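Local coordinates for protein ADP compounds hydrolase NudE (Escherichia coli, PDB 1VHZ) that hydrolyses ADP-ribose, NADH, Ap2A and Ap3A as a magnesium-dependent homodimeric Nudix hydrolase, splitting ADP-ribose into AMP and ribose 5-phosphate, at residues L83-P86 with G87-V90; N95-L98 with K99-G103. One frame throughout, in Å; residues are numbered along the deposited sequence.

Contact 1 (L83-P86 with G87-V90); sequences LIDP and GESV
E88 OE1 takes the backbone N-H of D85 at 2.9 Å from D85 N, a fairly straight bond (160°) that reaches the oxygen on its anti side and somewhat out of the carboxylate plane. A second bond runs the other way, E88 N to D85 O, also 2.9 Å, so E88 grips D85 through both side chain and backbone. That backbone bond closes a type II beta turn, D85 to E88, with P86 and G87 at its corners; the positive phi of G87 (97°) would press a CB against P86 O. In the Nudix box this turn leads from strand 80-83 into helix 90-102, with S89 as N-cap. The D85 and E88 side chains lie side by side, pointing the same way, their carboxylate planes 12° apart, and D85 OD2 comes within 3.8 Å of E88 OE1. A water bridges them, donating to D85 OD2 at 2.8 Å and weakly to E88 OE2. The charges are balanced from outside, R49 pairing with D85 OD1 and R96 with E88 OE2 and, weakly at long range, D85 OD2. With an alanine at E88, the D85 N-H is likely to lose its acceptor and R96 NE its salt-bridge partner. I84 sends its two branches to different partners: CG2, anti to the backbone N, lies 3.4 Å from E88 O, while the extended CG1 arm carries CD1 to V90 CG1 at 3.6 Å.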
loop_
_atom_site.group_PDB
_atom_site.type_symbol
_atom_site.label_atom_id
_atom_site.label_comp_id
_atom_site.label_asym_id
_atom_site.label_seq_id
_atom_site.Cartn_x
_atom_site.Cartn_y
_atom_site.Cartn_z
ATOM N N LEU A 83 6.225 -0.667 14.325
ATOM C CA LEU A 83 7.484 -1.162 13.841
ATOM C C LEU A 83 7.998 -2.331 14.676
ATOM O O LEU A 83 7.726 -2.445 15.863
ATOM C CB LEU A 83 8.529 -0.029 13.879
ATOM C CG LEU A 83 8.211 1.165 12.980
ATOM C CD1 LEU A 83 9.265 2.260 13.161
ATOM C CD2 LEU A 83 8.143 0.723 11.527
ATOM N N ILE A 84 8.724 -3.218 14.002
ATOM C CA ILE A 84 9.346 -4.352 14.705
ATOM C C ILE A 84 10.682 -3.846 15.252
ATOM O O ILE A 84 11.481 -3.361 14.442
ATOM C CB ILE A 84 9.597 -5.508 13.717
ATOM C CG1 ILE A 84 8.241 -5.998 13.183
ATOM C CG2 ILE A 84 10.421 -6.596 14.392
ATOM C CD1 ILE A 84 8.301 -7.224 12.294
ATOM N N ASP A 85 10.922 -3.891 16.546
ATOM C CA ASP A 85 12.218 -3.399 17.054
ATOM C C ASP A 85 13.294 -4.437 16.743
ATOM O O ASP A 85 13.006 -5.633 16.721
ATOM C CB ASP A 85 12.139 -3.095 18.546
ATOM C CG ASP A 85 11.145 -2.004 18.903
ATOM O OD1 ASP A 85 10.916 -1.084 18.096
ATOM O OD2 ASP A 85 10.565 -2.025 20.010
ATOM N N PRO A 86 14.512 -3.998 16.464
ATOM C CA PRO A 86 15.617 -4.901 16.175
ATOM C C PRO A 86 15.734 -5.983 17.239
ATOM O O PRO A 86 15.659 -5.716 18.439
ATOM C CB PRO A 86 16.848 -4.018 16.143
ATOM C CG PRO A 86 16.377 -2.617 16.049
ATOM C CD PRO A 86 14.932 -2.577 16.483
ATOM N N GLY A 87 15.838 -7.239 16.824
ATOM C CA GLY A 87 15.932 -8.344 17.771
ATOM C C GLY A 87 14.594 -9.019 18.030
ATOM O O GLY A 87 14.544 -10.147 18.521
ATOM N N GLU A 88 13.476 -8.366 17.721
ATOM C CA GLU A 88 12.152 -8.905 17.951
ATOM C C GLU A 88 11.641 -9.738 16.786
ATOM O O GLU A 88 11.892 -9.389 15.637
ATOM C CB GLU A 88 11.133 -7.743 18.080
ATOM C CG GLU A 88 10.843 -7.165 19.416
ATOM C CD GLU A 88 9.745 -6.129 19.514
ATOM O OE1 GLU A 88 9.406 -5.386 18.558
ATOM O OE2 GLU A 88 9.191 -5.987 20.637
ATOM N N SER A 89 10.925 -10.819 17.080
ATOM C CA SER A 89 10.306 -11.592 15.998
ATOM C C SER A 89 8.966 -10.895 15.669
ATOM O O SER A 89 8.545 -10.008 16.421
ATOM C CB SER A 89 9.978 -13.008 16.473
ATOM O OG SER A 89 8.899 -12.976 17.391
ATOM N N VAL A 90 8.253 -11.314 14.634
ATOM C CA VAL A 90 6.977 -10.699 14.331
ATOM C C VAL A 90 5.949 -10.932 15.442
ATOM O O VAL A 90 5.098 -10.071 15.644
ATOM C CB VAL A 90 6.313 -11.195 13.025
ATOM C CG1 VAL A 90 6.959 -10.522 11.838
ATOM C CG2 VAL A 90 6.401 -12.720 12.938
HETATM O O HOH W 1 11.022 -3.981 21.921
#

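Contact 2 (N95-L98 with K99-G103); sequences NREL and KEEVG
The helical part of the Nudix box supplies E97 and E101, which probably bind a divalent cation, as in related enzymes, and here they lie one turn apart with R96 and E100 beside them. R96 NH1 reaches two carboxylates: E97 OE1 at 2.8 Å and E100 OE1 at 3.2 Å. The E100 oxygen lies at the guanidinium edge, almost in its plane, yet NH1 meets that carboxylate from above, the two planes being 42° apart. R96 gets there by leaving its backbone with CG anti to N (chi1 176°) and bending at chi3, with NE turned to its partner E88. The bend of E97 at chi2 (-73°) sets its OE1 within reach of R96 NH1. E97 OE2 stands 3.1 Å from E101 OE2, two acceptors without a bond between them, with the carboxylate planes nearly perpendicular. One water lies within hydrogen-bonding distance of E97 OE2 and E100 OE2, 2.9 Å from the latter, though it has more acceptors than protons to give; another sits 2.7 Å from E100 OE2, and S80 holds E101 OE1. Helical bonds such as V102 N to L98 O, 2.7 Å, carry the backbone, while L98 and V102 lie side by side on the buried flank. Three carboxylates drawn together would probably leave a net negative patch even with R96 among them, consistent with a place for a divalent cation.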
loop_
_atom_site.group_PDB
_atom_site.type_symbol
_atom_site.label_atom_id
_atom_site.label_comp_id
_atom_site.label_asym_id
_atom_site.label_seq_id
_atom_site.Cartn_x
_atom_site.Cartn_y
_atom_site.Cartn_z
ATOM N N ASN A 95 2.621 -8.698 19.720
ATOM C CA ASN A 95 2.137 -8.750 21.103
ATOM C C ASN A 95 2.397 -7.430 21.825
ATOM O O ASN A 95 1.500 -6.884 22.457
ATOM C CB ASN A 95 2.769 -9.947 21.816
ATOM C CG ASN A 95 1.918 -10.547 22.911
ATOM O OD1 ASN A 95 0.697 -10.439 22.933
ATOM N ND2 ASN A 95 2.558 -11.206 23.879
ATOM N N ARG A 96 3.602 -6.888 21.703
ATOM C CA ARG A 96 3.971 -5.631 22.327
ATOM C C ARG A 96 3.109 -4.486 21.794
ATOM O O ARG A 96 2.589 -3.693 22.588
ATOM C CB ARG A 96 5.461 -5.325 22.114
ATOM C CG ARG A 96 5.909 -3.963 22.650
ATOM C CD ARG A 96 7.395 -3.709 22.380
ATOM N NE ARG A 96 7.722 -3.841 20.960
ATOM C CZ ARG A 96 7.253 -3.048 19.994
ATOM N NH1 ARG A 96 6.425 -2.033 20.259
ATOM N NH2 ARG A 96 7.597 -3.275 18.726
ATOM N N GLU A 97 2.962 -4.384 20.466
ATOM C CA GLU A 97 2.147 -3.324 19.890
ATOM C C GLU A 97 0.695 -3.437 20.350
ATOM O O GLU A 97 0.098 -2.392 20.629
ATOM C CB GLU A 97 2.196 -3.285 18.363
ATOM C CG GLU A 97 3.538 -2.899 17.765
ATOM C CD GLU A 97 3.854 -1.419 17.924
ATOM O OE1 GLU A 97 5.064 -1.091 17.955
ATOM O OE2 GLU A 97 2.912 -0.598 18.011
ATOM N N LEU A 98 0.123 -4.626 20.406
ATOM C CA LEU A 98 -1.266 -4.736 20.868
ATOM C C LEU A 98 -1.378 -4.159 22.301
ATOM O O LEU A 98 -2.315 -3.426 22.581
ATOM C CB LEU A 98 -1.746 -6.155 20.934
ATOM C CG LEU A 98 -2.722 -6.854 20.052
ATOM C CD1 LEU A 98 -3.371 -8.031 20.825
ATOM C CD2 LEU A 98 -3.816 -5.974 19.472
ATOM N N LYS A 99 -0.486 -4.597 23.188
ATOM C CA LYS A 99 -0.479 -4.193 24.573
ATOM C C LYS A 99 -0.397 -2.670 24.698
ATOM O O LYS A 99 -1.160 -2.100 25.465
ATOM C CB LYS A 99 0.667 -4.820 25.373
ATOM C CG LYS A 99 0.583 -6.313 25.567
ATOM C CD LYS A 99 1.842 -6.864 26.252
ATOM C CE LYS A 99 1.722 -8.403 26.268
ATOM N NZ LYS A 99 3.040 -9.013 26.593
ATOM N N GLU A 100 0.502 -2.066 23.922
ATOM C CA GLU A 100 0.685 -0.637 23.911
ATOM C C GLU A 100 -0.513 0.114 23.328
ATOM O O GLU A 100 -0.897 1.173 23.820
ATOM C CB GLU A 100 1.907 -0.229 23.063
ATOM C CG GLU A 100 3.265 -0.530 23.662
ATOM C CD GLU A 100 4.420 -0.306 22.716
ATOM O OE1 GLU A 100 5.536 -0.773 23.030
ATOM O OE2 GLU A 100 4.249 0.312 21.628
ATOM N N GLU A 101 -1.132 -0.426 22.275
ATOM C CA GLU A 101 -2.212 0.340 21.652
ATOM C C GLU A 101 -3.612 0.046 22.107
ATOM O O GLU A 101 -4.448 0.953 22.191
ATOM C CB GLU A 101 -2.110 0.148 20.121
ATOM C CG GLU A 101 -0.784 0.701 19.585
ATOM C CD GLU A 101 -0.772 0.826 18.076
ATOM O OE1 GLU A 101 -1.827 0.665 17.431
ATOM O OE2 GLU A 101 0.312 1.100 17.519
ATOM N N VAL A 102 -3.868 -1.189 22.491
ATOM C CA VAL A 102 -5.234 -1.578 22.859
ATOM C C VAL A 102 -5.382 -2.171 24.218
ATOM O O VAL A 102 -6.497 -2.518 24.625
ATOM C CB VAL A 102 -5.650 -2.472 21.662
ATOM C CG1 VAL A 102 -6.268 -3.782 21.985
ATOM C CG2 VAL A 102 -6.498 -1.614 20.719
ATOM N N GLY A 103 -4.309 -2.323 25.000
ATOM C CA GLY A 103 -4.409 -2.867 26.332
ATOM C C GLY A 103 -4.610 -4.359 26.440
ATOM O O GLY A 103 -4.980 -4.854 27.512
HETATM O O HOH W 2 2.398 1.727 19.899
HETATM O O HOH W 3 6.113 1.371 19.945
#

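Overall arrangement
Strand 80-83 hands the chain to contact 1, whose turn reverses it ahead of helix 90-102; contact 2 closes no loop beyond successive helical turns inside that helix. The two are in series, neither nested nor crossed, and both belong to the Nudix box, the loop-helix-loop motif of the family, entered from strand 80-83. Their centres are 14 Å apart, but R96 joins them: its NE pairs with E88 OE2 at 2.6 Å, and its NH2 probably bonds to L83 O. The end of the strand, the turn and the helix are thus tied together. I84 and V90 reach N127 of strand 125-136, while L98 packs on strands 51-58 and 125-136, laying the helix against the mixed sheet.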